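Local coordinates for glyoxalase 3 (Candida albicans, PDB 4LRU), which converts methylglyoxal to D-lactate in a single step without glutathione, detoxifying methylglyoxal that the yeast's own metabolism produces, at residues A[35-38]-A[39-43]; A[80-83]-A[84-88]; A[93-97]-A[98-102]; A[218-221]-A[222-226]; A[231-234]-A[235-239]. All coordinates share one frame; numbering follows the deposited sequence.

Contact 1: A[35-38]-A[39-43]. With EDO (1,2-ethanediol), chain B.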
loop_
_atom_site.group_PDB
_atom_site.type_symbol
_atom_site.label_atom_id
_atom_site.label_comp_id
_atom_site.label_asym_id
_atom_site.label_seq_id
_atom_site.Cartn_x
_atom_site.Cartn_y
_atom_site.Cartn_z
ATOM N N PRO A 35 -7.570 0.579 5.796
ATOM C CA PRO A 35 -6.585 1.329 6.564
ATOM C C PRO A 35 -7.046 2.749 6.851
ATOM O O PRO A 35 -6.802 3.273 7.939
ATOM C CB PRO A 35 -5.330 1.287 5.678
ATOM C CG PRO A 35 -5.516 0.072 4.825
ATOM C CD PRO A 35 -6.989 0.009 4.568
ATOM N N PHE A 36 -7.736 3.380 5.897
ATOM C CA PHE A 36 -8.313 4.695 6.150
ATOM C C PHE A 36 -9.161 4.648 7.420
ATOM O O PHE A 36 -9.041 5.497 8.308
ATOM C CB PHE A 36 -9.164 5.172 4.959
ATOM C CG PHE A 36 -9.834 6.503 5.193
ATOM C CD1 PHE A 36 -9.156 7.693 4.971
ATOM C CD2 PHE A 36 -11.127 6.566 5.699
ATOM C CE1 PHE A 36 -9.770 8.909 5.197
ATOM C CE2 PHE A 36 -11.740 7.782 5.943
ATOM C CZ PHE A 36 -11.058 8.956 5.695
ATOM N N GLU A 37 -10.026 3.652 7.511
ATOM C CA GLU A 37 -10.954 3.597 8.643
ATOM C C GLU A 37 -10.229 3.296 9.959
ATOM O O GLU A 37 -10.601 3.837 11.001
ATOM C CB GLU A 37 -12.072 2.587 8.384
ATOM C CG GLU A 37 -13.098 3.046 7.357
ATOM C CD GLU A 37 -13.953 4.166 7.896
ATOM O OE1 GLU A 37 -14.873 3.884 8.702
ATOM O OE2 GLU A 37 -13.706 5.329 7.538
ATOM N N VAL A 38 -9.232 2.420 9.920
ATOM C CA VAL A 38 -8.466 2.090 11.130
ATOM C C VAL A 38 -7.779 3.351 11.658
ATOM O O VAL A 38 -7.870 3.681 12.840
ATOM C CB VAL A 38 -7.423 1.003 10.851
ATOM C CG1 VAL A 38 -6.454 0.861 12.014
ATOM C CG2 VAL A 38 -8.132 -0.308 10.577
ATOM N N PHE A 39 -7.095 4.059 10.771
ATOM C CA PHE A 39 -6.398 5.273 11.163
ATOM C C PHE A 39 -7.370 6.392 11.559
ATOM O O PHE A 39 -7.083 7.168 12.470
ATOM C CB PHE A 39 -5.473 5.722 10.039
ATOM C CG PHE A 39 -4.342 4.763 9.746
ATOM C CD1 PHE A 39 -3.570 4.225 10.759
ATOM C CD2 PHE A 39 -4.004 4.466 8.440
ATOM C CE1 PHE A 39 -2.530 3.362 10.481
ATOM C CE2 PHE A 39 -2.962 3.610 8.152
ATOM C CZ PHE A 39 -2.208 3.064 9.169
ATOM N N ARG A 40 -8.513 6.478 10.887
ATOM C CA ARG A 40 -9.513 7.480 11.241
ATOM C C ARG A 40 -10.029 7.232 12.655
ATOM O O ARG A 40 -10.128 8.158 13.467
ATOM C CB ARG A 40 -10.682 7.472 10.258
ATOM C CG ARG A 40 -11.719 8.549 10.537
ATOM C CD ARG A 40 -12.943 8.446 9.633
ATOM N NE ARG A 40 -13.646 7.175 9.798
ATOM C CZ ARG A 40 -14.418 6.863 10.839
ATOM N NH1 ARG A 40 -14.624 7.737 11.823
ATOM N NH2 ARG A 40 -15.005 5.674 10.897
ATOM N N LYS A 41 -10.375 5.981 12.950
ATOM C CA LYS A 41 -10.921 5.649 14.259
ATOM C C LYS A 41 -9.889 5.884 15.359
ATOM O O LYS A 41 -10.233 6.276 16.479
ATOM C CB LYS A 41 -11.446 4.209 14.296
ATOM C CG LYS A 41 -12.733 4.019 13.509
ATOM C CD LYS A 41 -13.007 2.553 13.193
ATOM C CE LYS A 41 -14.031 2.417 12.069
ATOM N NZ LYS A 41 -14.330 0.999 11.717
ATOM N N LYS A 42 -8.621 5.723 15.001
ATOM C CA LYS A 42 -7.514 5.997 15.915
ATOM C C LYS A 42 -7.356 7.496 16.227
ATOM O O LYS A 42 -6.798 7.855 17.252
ATOM C CB LYS A 42 -6.217 5.435 15.328
ATOM C CG LYS A 42 -4.992 5.637 16.212
ATOM C CD LYS A 42 -5.075 4.896 17.540
ATOM C CE LYS A 42 -3.826 5.144 18.381
ATOM N NZ LYS A 42 -3.989 4.784 19.813
ATOM N N GLY A 43 -7.829 8.354 15.326
ATOM C CA GLY A 43 -7.776 9.782 15.516
ATOM C C GLY A 43 -6.778 10.547 14.674
ATOM O O GLY A 43 -6.678 11.778 14.799
HETATM C C1 EDO B . -11.694 -1.684 10.574
HETATM O O1 EDO B . -11.854 -0.501 11.364
HETATM C C2 EDO B . -12.044 -1.412 9.113
HETATM O O2 EDO B . -13.305 -0.739 9.026
HETATM O O HOH W 1 -15.587 1.346 9.193
#

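Contact 2: A[80-83]-A[84-88]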
loop_
_atom_site.group_PDB
_atom_site.type_symbol
_atom_site.label_atom_id
_atom_site.label_comp_id
_atom_site.label_asym_id
_atom_site.label_seq_id
_atom_site.Cartn_x
_atom_site.Cartn_y
_atom_site.Cartn_z
ATOM N N SER A 80 -19.424 10.260 3.068
ATOM C CA SER A 80 -18.594 9.558 4.032
ATOM C C SER A 80 -17.218 10.212 4.115
ATOM O O SER A 80 -16.755 10.810 3.145
ATOM C CB SER A 80 -18.458 8.089 3.619
ATOM O OG SER A 80 -17.640 7.943 2.471
ATOM N N GLU A 81 -16.557 10.080 5.261
ATOM C CA GLU A 81 -15.229 10.638 5.433
ATOM C C GLU A 81 -14.270 10.058 4.390
ATOM O O GLU A 81 -13.446 10.791 3.837
ATOM C CB GLU A 81 -14.707 10.398 6.852
ATOM C CG GLU A 81 -15.472 11.156 7.925
ATOM C CD GLU A 81 -14.600 11.573 9.100
ATOM O OE1 GLU A 81 -15.072 11.495 10.262
ATOM O OE2 GLU A 81 -13.442 11.988 8.869
ATOM N N PHE A 82 -14.411 8.766 4.085
ATOM C CA PHE A 82 -13.625 8.136 3.018
ATOM C C PHE A 82 -13.775 8.868 1.677
ATOM O O PHE A 82 -12.772 9.167 1.014
ATOM C CB PHE A 82 -14.011 6.660 2.867
ATOM C CG PHE A 82 -13.218 5.920 1.828
ATOM C CD1 PHE A 82 -11.867 5.637 2.025
ATOM C CD2 PHE A 82 -13.833 5.465 0.670
ATOM C CE1 PHE A 82 -11.137 4.946 1.075
ATOM C CE2 PHE A 82 -13.107 4.755 -0.275
ATOM C CZ PHE A 82 -11.769 4.495 -0.071
ATOM N N ASN A 83 -15.013 9.132 1.281
ATOM C CA ASN A 83 -15.276 9.828 0.013
ATOM C C ASN A 83 -14.842 11.282 0.018
ATOM O O ASN A 83 -14.347 11.789 -0.990
ATOM C CB ASN A 83 -16.732 9.694 -0.414
ATOM C CG ASN A 83 -16.974 8.421 -1.196
ATOM O OD1 ASN A 83 -16.214 8.107 -2.113
ATOM N ND2 ASN A 83 -17.964 7.646 -0.792
ATOM N N VAL A 84 -14.977 11.946 1.160
ATOM C CA VAL A 84 -14.427 13.286 1.299
ATOM C C VAL A 84 -12.916 13.241 1.072
ATOM O O VAL A 84 -12.346 14.089 0.368
ATOM C CB VAL A 84 -14.743 13.871 2.684
ATOM C CG1 VAL A 84 -13.993 15.181 2.905
ATOM C CG2 VAL A 84 -16.243 14.097 2.823
ATOM N N ALA A 85 -12.266 12.243 1.663
ATOM C CA ALA A 85 -10.832 12.072 1.501
ATOM C C ALA A 85 -10.423 11.783 0.053
ATOM O O ALA A 85 -9.402 12.290 -0.423
ATOM C CB ALA A 85 -10.319 10.990 2.438
ATOM N N LEU A 86 -11.213 10.979 -0.656
ATOM C CA LEU A 86 -10.950 10.751 -2.076
ATOM C C LEU A 86 -11.031 12.046 -2.866
ATOM O O LEU A 86 -10.180 12.307 -3.714
ATOM C CB LEU A 86 -11.919 9.726 -2.676
ATOM C CG LEU A 86 -11.675 8.271 -2.308
ATOM C CD1 LEU A 86 -12.860 7.449 -2.779
ATOM C CD2 LEU A 86 -10.369 7.756 -2.899
ATOM N N LYS A 87 -12.043 12.867 -2.587
ATOM C CA LYS A 87 -12.138 14.182 -3.205
ATOM C C LYS A 87 -10.918 15.056 -2.901
ATOM O O LYS A 87 -10.535 15.898 -3.712
ATOM C CB LYS A 87 -13.416 14.885 -2.754
ATOM C CG LYS A 87 -13.689 16.199 -3.464
ATOM C CD LYS A 87 -15.010 16.805 -3.018
ATOM C CE LYS A 87 -15.140 18.255 -3.463
ATOM N NZ LYS A 87 -14.643 18.476 -4.852
ATOM N N ASN A 88 -10.313 14.848 -1.737
ATOM C CA ASN A 88 -9.169 15.638 -1.289
ATOM C C ASN A 88 -7.830 15.003 -1.673
ATOM O O ASN A 88 -6.778 15.485 -1.256
ATOM C CB ASN A 88 -9.232 15.787 0.234
ATOM C CG ASN A 88 -8.371 16.922 0.761
ATOM O OD1 ASN A 88 -8.370 18.033 0.218
ATOM N ND2 ASN A 88 -7.638 16.652 1.842
#

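Contact 3: A[93-97]-A[98-102]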
loop_
_atom_site.group_PDB
_atom_site.type_symbol
_atom_site.label_atom_id
_atom_site.label_comp_id
_atom_site.label_asym_id
_atom_site.label_seq_id
_atom_site.Cartn_x
_atom_site.Cartn_y
_atom_site.Cartn_z
ATOM N N SER A 93 3.686 15.289 -5.437
ATOM C CA SER A 93 4.622 16.406 -5.555
ATOM C C SER A 93 4.052 17.721 -5.015
ATOM O O SER A 93 4.811 18.650 -4.737
ATOM C CB SER A 93 5.031 16.597 -7.013
ATOM O OG SER A 93 3.920 16.994 -7.770
ATOM N N ASP A 94 2.727 17.813 -4.895
ATOM C CA ASP A 94 2.091 19.000 -4.327
ATOM C C ASP A 94 2.081 19.006 -2.792
ATOM O O ASP A 94 1.597 19.957 -2.177
ATOM C CB ASP A 94 0.661 19.169 -4.841
ATOM C CG ASP A 94 0.608 19.517 -6.315
ATOM O OD1 ASP A 94 1.511 20.253 -6.778
ATOM O OD2 ASP A 94 -0.333 19.053 -6.988
ATOM N N LEU A 95 2.645 17.971 -2.178
ATOM C CA LEU A 95 2.652 17.849 -0.721
ATOM C C LEU A 95 4.039 18.111 -0.164
ATOM O O LEU A 95 5.034 17.956 -0.865
ATOM C CB LEU A 95 2.215 16.435 -0.334
ATOM C CG LEU A 95 0.827 16.034 -0.834
ATOM C CD1 LEU A 95 0.550 14.583 -0.469
ATOM C CD2 LEU A 95 -0.269 16.944 -0.298
ATOM N N ASP A 96 4.104 18.502 1.107
ATOM C CA ASP A 96 5.378 18.614 1.824
ATOM C C ASP A 96 5.691 17.305 2.529
ATOM O O ASP A 96 4.994 16.931 3.473
ATOM C CB ASP A 96 5.312 19.745 2.860
ATOM C CG ASP A 96 6.642 19.969 3.580
ATOM O OD1 ASP A 96 7.502 19.059 3.556
ATOM O OD2 ASP A 96 6.832 21.065 4.165
ATOM N N PRO A 97 6.744 16.605 2.082
ATOM C CA PRO A 97 7.002 15.283 2.653
ATOM C C PRO A 97 7.214 15.303 4.169
ATOM O O PRO A 97 6.946 14.291 4.826
ATOM C CB PRO A 97 8.275 14.810 1.941
ATOM C CG PRO A 97 8.519 15.777 0.834
ATOM C CD PRO A 97 7.829 17.057 1.200
ATOM N N ASN A 98 7.652 16.435 4.720
ATOM C CA ASN A 98 7.916 16.539 6.167
ATOM C C ASN A 98 6.628 16.583 7.000
ATOM O O ASN A 98 6.677 16.538 8.229
ATOM C CB ASN A 98 8.730 17.799 6.496
ATOM C CG ASN A 98 10.061 17.862 5.774
ATOM O OD1 ASN A 98 10.344 18.826 5.049
ATOM N ND2 ASN A 98 10.900 16.860 5.990
ATOM N N ASP A 99 5.476 16.721 6.349
ATOM C CA ASP A 99 4.222 16.835 7.082
ATOM C C ASP A 99 3.764 15.484 7.665
ATOM O O ASP A 99 2.921 15.462 8.560
ATOM C CB ASP A 99 3.112 17.357 6.186
ATOM C CG ASP A 99 3.207 18.848 5.933
ATOM O OD1 ASP A 99 4.006 19.541 6.598
ATOM O OD2 ASP A 99 2.468 19.327 5.048
ATOM N N TYR A 100 4.277 14.380 7.126
ATOM C CA TYR A 100 3.704 13.050 7.382
ATOM C C TYR A 100 4.523 12.250 8.386
ATOM O O TYR A 100 5.744 12.374 8.440
ATOM C CB TYR A 100 3.497 12.262 6.072
ATOM C CG TYR A 100 2.649 13.095 5.169
ATOM C CD1 TYR A 100 1.288 13.237 5.417
ATOM C CD2 TYR A 100 3.233 13.928 4.231
ATOM C CE1 TYR A 100 0.516 14.136 4.713
ATOM C CE2 TYR A 100 2.472 14.827 3.515
ATOM C CZ TYR A 100 1.117 14.922 3.757
ATOM O OH TYR A 100 0.366 15.834 3.056
ATOM N N ASP A 101 3.823 11.444 9.188
ATOM C CA ASP A 101 4.458 10.622 10.213
ATOM C C ASP A 101 4.340 9.118 9.971
ATOM O O ASP A 101 5.059 8.340 10.591
ATOM C CB ASP A 101 3.857 10.947 11.579
ATOM C CG ASP A 101 4.335 12.266 12.130
ATOM O OD1 ASP A 101 5.269 12.875 11.557
ATOM O OD2 ASP A 101 3.789 12.706 13.170
ATOM N N ILE A 102 3.396 8.718 9.131
ATOM C CA ILE A 102 3.216 7.334 8.697
ATOM C C ILE A 102 3.036 7.358 7.178
ATOM O O ILE A 102 2.378 8.265 6.636
ATOM C CB ILE A 102 1.944 6.738 9.350
ATOM C CG1 ILE A 102 2.160 6.599 10.855
ATOM C CG2 ILE A 102 1.550 5.412 8.719
ATOM C CD1 ILE A 102 0.908 6.311 11.644
HETATM O O HOH W 2 1.575 18.375 2.749
#

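Contact 4: A[218-221]-A[222-226]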
loop_
_atom_site.group_PDB
_atom_site.type_symbol
_atom_site.label_atom_id
_atom_site.label_comp_id
_atom_site.label_asym_id
_atom_site.label_seq_id
_atom_site.Cartn_x
_atom_site.Cartn_y
_atom_site.Cartn_z
ATOM N N THR A 218 4.476 -4.739 6.907
ATOM C CA THR A 218 3.870 -5.139 5.648
ATOM C C THR A 218 2.827 -6.225 5.856
ATOM O O THR A 218 2.887 -6.974 6.831
ATOM C CB THR A 218 4.942 -5.643 4.664
ATOM O OG1 THR A 218 5.803 -6.588 5.311
ATOM C CG2 THR A 218 5.797 -4.479 4.160
ATOM N N GLY A 219 1.880 -6.309 4.917
ATOM C CA GLY A 219 0.852 -7.351 4.915
ATOM C C GLY A 219 0.645 -7.959 3.544
ATOM O O GLY A 219 1.054 -7.397 2.528
ATOM N N VAL A 220 -0.024 -9.104 3.498
ATOM C CA VAL A 220 0.035 -9.951 2.301
ATOM C C VAL A 220 -0.933 -9.535 1.178
ATOM O O VAL A 220 -0.621 -9.672 -0.015
ATOM C CB VAL A 220 -0.227 -11.412 2.672
ATOM C CG1 VAL A 220 -0.210 -12.293 1.430
ATOM C CG2 VAL A 220 0.820 -11.878 3.668
ATOM N N ASN A 221 -2.122 -9.083 1.551
ATOM C CA ASN A 221 -3.303 -9.200 0.693
ATOM C C ASN A 221 -4.465 -8.354 1.209
ATOM O O ASN A 221 -4.372 -7.733 2.266
ATOM C CB ASN A 221 -3.729 -10.674 0.588
ATOM C CG ASN A 221 -3.885 -11.338 1.952
ATOM O OD1 ASN A 221 -4.228 -10.669 2.931
ATOM N ND2 ASN A 221 -3.575 -12.622 2.041
ATOM N N PRO A 222 -5.577 -8.319 0.462
ATOM C CA PRO A 222 -6.710 -7.527 0.945
ATOM C C PRO A 222 -7.187 -7.980 2.323
ATOM O O PRO A 222 -7.590 -7.153 3.153
ATOM C CB PRO A 222 -7.782 -7.774 -0.118
ATOM C CG PRO A 222 -7.013 -8.073 -1.373
ATOM C CD PRO A 222 -5.825 -8.872 -0.882
ATOM N N GLN A 223 -7.104 -9.284 2.573
ATOM C CA GLN A 223 -7.514 -9.862 3.845
ATOM C C GLN A 223 -6.678 -9.352 5.017
ATOM O O GLN A 223 -7.116 -9.430 6.152
ATOM C CB GLN A 223 -7.410 -11.390 3.773
ATOM C CG GLN A 223 -8.388 -12.012 2.790
ATOM C CD GLN A 223 -7.863 -12.095 1.358
ATOM O OE1 GLN A 223 -6.857 -11.492 1.002
ATOM N NE2 GLN A 223 -8.549 -12.881 0.535
ATOM N N SER A 224 -5.481 -8.836 4.733
ATOM C CA SER A 224 -4.539 -8.401 5.775
ATOM C C SER A 224 -4.519 -6.903 6.017
ATOM O O SER A 224 -3.735 -6.425 6.834
ATOM C CB SER A 224 -3.114 -8.833 5.423
ATOM O OG SER A 224 -3.048 -10.234 5.206
ATOM N N ALA A 225 -5.343 -6.149 5.298
ATOM C CA ALA A 225 -5.229 -4.702 5.324
ATOM C C ALA A 225 -5.537 -4.105 6.697
ATOM O O ALA A 225 -4.822 -3.208 7.157
ATOM C CB ALA A 225 -6.103 -4.074 4.245
ATOM N N VAL A 226 -6.602 -4.575 7.349
ATOM C CA VAL A 226 -6.917 -4.109 8.687
ATOM C C VAL A 226 -5.729 -4.369 9.614
ATOM O O VAL A 226 -5.263 -3.466 10.315
ATOM C CB VAL A 226 -8.200 -4.750 9.259
ATOM C CG1 VAL A 226 -8.329 -4.434 10.735
ATOM C CG2 VAL A 226 -9.430 -4.250 8.528
#

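Contact 5: A[231-234]-A[235-239]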
loop_
_atom_site.group_PDB
_atom_site.type_symbol
_atom_site.label_atom_id
_atom_site.label_comp_id
_atom_site.label_asym_id
_atom_site.label_seq_id
_atom_site.Cartn_x
_atom_site.Cartn_y
_atom_site.Cartn_z
ATOM N N ASP A 231 -1.173 -2.991 13.007
ATOM C CA ASP A 231 0.216 -3.281 13.388
ATOM C C ASP A 231 1.144 -2.076 13.108
ATOM O O ASP A 231 2.190 -1.929 13.744
ATOM C CB ASP A 231 0.696 -4.534 12.661
ATOM C CG ASP A 231 0.095 -5.824 13.245
ATOM O OD1 ASP A 231 -0.418 -5.795 14.387
ATOM O OD2 ASP A 231 0.157 -6.864 12.565
ATOM N N VAL A 232 0.754 -1.213 12.169
ATOM C CA VAL A 232 1.408 0.076 12.038
ATOM C C VAL A 232 1.249 0.885 13.325
ATOM O O VAL A 232 2.220 1.405 13.864
ATOM C CB VAL A 232 0.848 0.875 10.822
ATOM C CG1 VAL A 232 1.250 2.345 10.903
ATOM C CG2 VAL A 232 1.349 0.267 9.517
ATOM N N ILE A 233 0.025 0.976 13.827
ATOM C CA ILE A 233 -0.216 1.700 15.087
ATOM C C ILE A 233 0.642 1.114 16.213
ATOM O O ILE A 233 1.284 1.846 16.973
ATOM C CB ILE A 233 -1.708 1.703 15.466
ATOM C CG1 ILE A 233 -2.484 2.532 14.429
ATOM C CG2 ILE A 233 -1.912 2.227 16.886
ATOM C CD1 ILE A 233 -3.986 2.418 14.498
ATOM N N ALA A 234 0.673 -0.215 16.299
ATOM C CA ALA A 234 1.468 -0.901 17.321
ATOM C C ALA A 234 2.947 -0.523 17.239
ATOM O O ALA A 234 3.621 -0.387 18.273
ATOM C CB ALA A 234 1.310 -2.409 17.175
ATOM N N ALA A 235 3.465 -0.420 16.018
ATOM C CA ALA A 235 4.898 -0.174 15.818
ATOM C C ALA A 235 5.239 1.298 16.054
ATOM O O ALA A 235 6.357 1.630 16.456
ATOM C CB ALA A 235 5.336 -0.612 14.426
ATOM N N PHE A 236 4.243 2.152 15.845
ATOM C CA PHE A 236 4.403 3.618 15.804
ATOM C C PHE A 236 4.287 4.209 17.199
ATOM O O PHE A 236 5.029 5.122 17.552
ATOM C CB PHE A 236 3.295 4.177 14.900
ATOM C CG PHE A 236 3.277 5.674 14.752
ATOM C CD1 PHE A 236 4.224 6.323 13.985
ATOM C CD2 PHE A 236 2.237 6.414 15.286
ATOM C CE1 PHE A 236 4.171 7.687 13.794
ATOM C CE2 PHE A 236 2.170 7.790 15.103
ATOM C CZ PHE A 236 3.146 8.429 14.349
ATOM N N GLU A 237 3.329 3.704 17.977
ATOM C CA GLU A 237 3.100 4.140 19.357
ATOM C C GLU A 237 3.926 3.307 20.350
ATOM O O GLU A 237 4.510 2.292 19.980
ATOM C CB GLU A 237 1.609 4.018 19.698
ATOM C CG GLU A 237 0.657 4.627 18.684
ATOM C CD GLU A 237 0.090 5.979 19.076
ATOM O OE1 GLU A 237 0.146 6.350 20.272
ATOM O OE2 GLU A 237 -0.415 6.689 18.166
ATOM N N CYS A 238 3.975 3.710 21.613
ATOM C CA CYS A 238 4.653 2.849 22.590
ATOM C C CYS A 238 3.756 2.024 23.524
ATOM O O CYS A 238 4.226 1.537 24.555
ATOM C CB CYS A 238 5.711 3.625 23.369
ATOM S SG CYS A 238 5.067 4.820 24.553
ATOM N N ASN A 239 2.490 1.819 23.161
ATOM C CA ASN A 239 1.397 2.771 23.422
ATOM C C ASN A 239 1.348 3.232 24.882
ATOM O O ASN A 239 1.476 2.440 25.822
ATOM C CB ASN A 239 0.044 2.123 23.074
ATOM C CG ASN A 239 -0.592 2.710 21.821
ATOM O OD1 ASN A 239 -0.713 2.034 20.794
ATOM N ND2 ASN A 239 -1.023 3.967 21.908
ATOM O OXT ASN A 239 1.143 4.414 25.162
HETATM O O HOH W 3 2.348 0.315 20.753
#

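Contact 1: A[35-38]-A[39-43]
Glu37 and Arg40 form a salt bridge along the last turns of helix 29-42, the helix of the beta-alpha-beta crossover between parallel strands 6-10 and 45-50. Arg40 grips side-on with two nitrogens: NH2 reaches Glu37 OE1 at 2.8 Å and NE reaches Glu37 OE2 at 2.9 Å. Both oxygens lie close to the guanidinium plane but are met from above the carboxylate plane, the two planes being 33° apart. The bend of Arg40 at chi3 (61°) folds the guanidinium back beside the carboxylate. Glu37 OE1 also accepts from a water, 2.7 Å away, which in turn accepts from Lys41 NZ; that ammonium donates to O1 of a 1,2-ethanediol, probably from the crystallisation liquor. Beneath this polar edge, the Phe36 ring touches Arg40 CD with CE2 and packs on Ile46, Leu48 and Ala85, while Phe39 CE2 lies 4.1 Å from Pro35 CB. Bonds from each NH to the carbonyl four residues back, such as Phe39 N to Pro35 O, hold the turns. Gly43, with positive phi, ends the helix in a Schellman motif: its N donates to Arg40 O at 3.0 Å and weakly to Phe39 O.

Contact 2: A[80-83]-A[84-88]
With Phe82 CG anti to its backbone N (chi1 -178°) and Leu86 CG anti to its carbonyl carbon (chi1 -75°), the two side chains meet one turn apart on helix 81-87, an i to i+4 pair. Leu86 CG stands over one face of the Phe82 ring, offset toward the rim, and the CD1 branch makes the closest approach, 3.7 Å from Phe82 CE2. The same methyl lies 3.5 Å from Asn83 OD1, so it touches both the ring and the amide oxygen, which it meets in directions nearly at right angles. Trp57 touches both Phe82 and Leu86, Leu33 packs on Phe82, and Phe55 and Leu48 pack on Leu86, joining this side of the helix to helix 29-42, strand 45-50 and the loop that follows that strand. On the outer side, Val84 CG2 rests 3.3 Å from Ser80 O. The N-H groups of Val84 to Lys87 bond to the carbonyls four residues back. Asn83 ND2 is held by the carbonyls of Phe75 and Asn77, tying the first turn to the preceding chain. Ser80 is the N-cap: its OG, also hydrogen-bonded to the carbonyls of Ile74 and Asn77, accepts from Asn83 N at 3.1 Å with an N-H...O angle of 161°.

Contact 3: A[93-97]-A[98-102]
A water is held at 2.6 Å from Asp99 OD2, to which it donates, and at 2.8 Å from Tyr100 OH, while accepting from Asp96 N at 3.0 Å. These three bonds draw together both halves of a tight turn in the loop leading from strand 90-91 to strand 102-105. The turn itself closes through Asp96. Its carbonyl O takes the N-H of Asp99 at 2.9 Å, the donor standing above the carbonyl plane, and its side-chain OD1 takes the N-H of Asn98, also at 2.9 Å and from above the carboxylate plane. The second of these makes an Asx turn: Asp96 CG is anti to its backbone N (chi1 -176°), which swings the carboxylate forward over the start of the 3-10 turn. The side chains of Asp96 and Asp99 cross at about a right angle, their carboxylate planes 38° apart, with OD2 of the former 4.0 Å from OD1 of the latter. On the inner side, Leu95 crosses the end of Tyr100 at about a right angle, its CD2 methyl 3.6 Å from the phenol OH, while Tyr100 CE2 lies 3.3 Å from Asp96 O and Pro97 O lies at the ring edge. Leu8 packs on both Leu95 and Tyr100, and Ile124 of helix 119-130 also touches the ring. The buried phenol, beside Leu95, thus has the water as a polar partner, whereas two nearby carboxylates face the surface, where their mutual repulsion is probably eased by N-H donors and water.

Contact 4: A[218-221]-A[222-226]
The side chains of Asn221 and Gln223 cross at about a right angle, with their amide planes 65° apart, just where strand 216-219 gives way to the turn leading into helix 225-236. Ser224 OG meets the Asn221 amide from above its plane, 40° out, donating to OD1 at 2.6 Å. The amide is brought over the turn because Asn221 CG sits between the backbone N and the carbonyl carbon (chi1 52°), the crowded position. Its backbone O takes Ser224 N at 2.9 Å, again from well above the carbonyl plane, so one residue binds the serine through both main chain and side chain. Past this turn, Ala225 N reaches Pro222 O at 3.3 Å. At the strand end, Val220 CB lies 4.0 Å from Ser224 OG, and Gly219 CA lies 4.3 Å from Ser224 CB. The far side of the amide is held as well: Asn221 ND2 donates to the carbonyls of Pro205 and Asp207, and Ser224 OG has a second partner in Phe209 N. Gly219 is hydrogen-bonded through its backbone to Ala137 and Cys139, and the Pro222 side chain comes to about 4 Å from that of Cys139, inferred to be catalytic. With both ends of the buried amide and the hydroxyl bonded, the network fixes the rotation of Asn221 and sets the course of a turn that borders the active site.

Contact 5: A[231-234]-A[235-239]
Ile233 and Glu237 run alongside each other in the same direction at the C-terminal end of helix 225-236, where a compact inner part gives way to a more open end bridged by water. The close packing centres on the Ile233 CG2 branch, 3.9 Å from Glu237 CG. Glu237 CG, anti to its own carbonyl carbon (chi1 -49°), also comes within 3.3 Å of Ile233 O, and that carbonyl takes the N-H of Glu237 at 2.9 Å. The turn before is less regular: Ala235 N reaches Asp231 O at 3.0 Å and Val232 O only weakly, and Phe236 N shares itself between two weak bonds, to Val232 O and Ile233 O. Phe236 CB is pressed to 3.1 Å from Val232 O. The outer side is looser. Ala234 O accepts from a water at 2.9 Å, and the same water accepts from Asn239 N at 2.8 Å, bridging the helix to the final residue, whose poorly ordered side chain merely brushes Ile233 CG2. Glu237, just past the helix end, sends its carboxylate OE2 to Tyr44 OH, while Asp231 OD2 is taken by Thr210 OG1 and by Lys227 in a salt bridge. Inward, Val232 and Ala235 rest on Val134 of strand 134-138 and Val217 of strand 216-219, and Phe236 also packs on Val134, so the helix covers the central sheet here. Along its flank Ile233 meets Val38 and Lys42 of helix 29-42, and Glu237 also touches Lys42, so the helix end packs against helix 29-42.

Along the chain the five contacts follow one another in series, all local contacts within helices, loops or turns about the central mixed sheet of the DJ-1 superfamily fold. Contacts 1 and 5, centres about 13 Å apart, lie on helices 29-42 and 225-236 and touch through Val38, Lys42 and Ile233. Contact 2, on helix 81-87, touches contact 1 where Arg40 CD packs on Glu81, centres about 13 Å apart. Contact 3 reaches contact 5 where Phe236 meets Asp101 and Ile102. Contacts 4 and 5 share helix 225-236, at its start and far end, centres about 17 Å apart; contact 4 also meets contact 1, Val226 on Val38. Contact 4 alone adjoins Cys139; contacts 2, 3 and 5 lie away from the residues inferred to be catalytic.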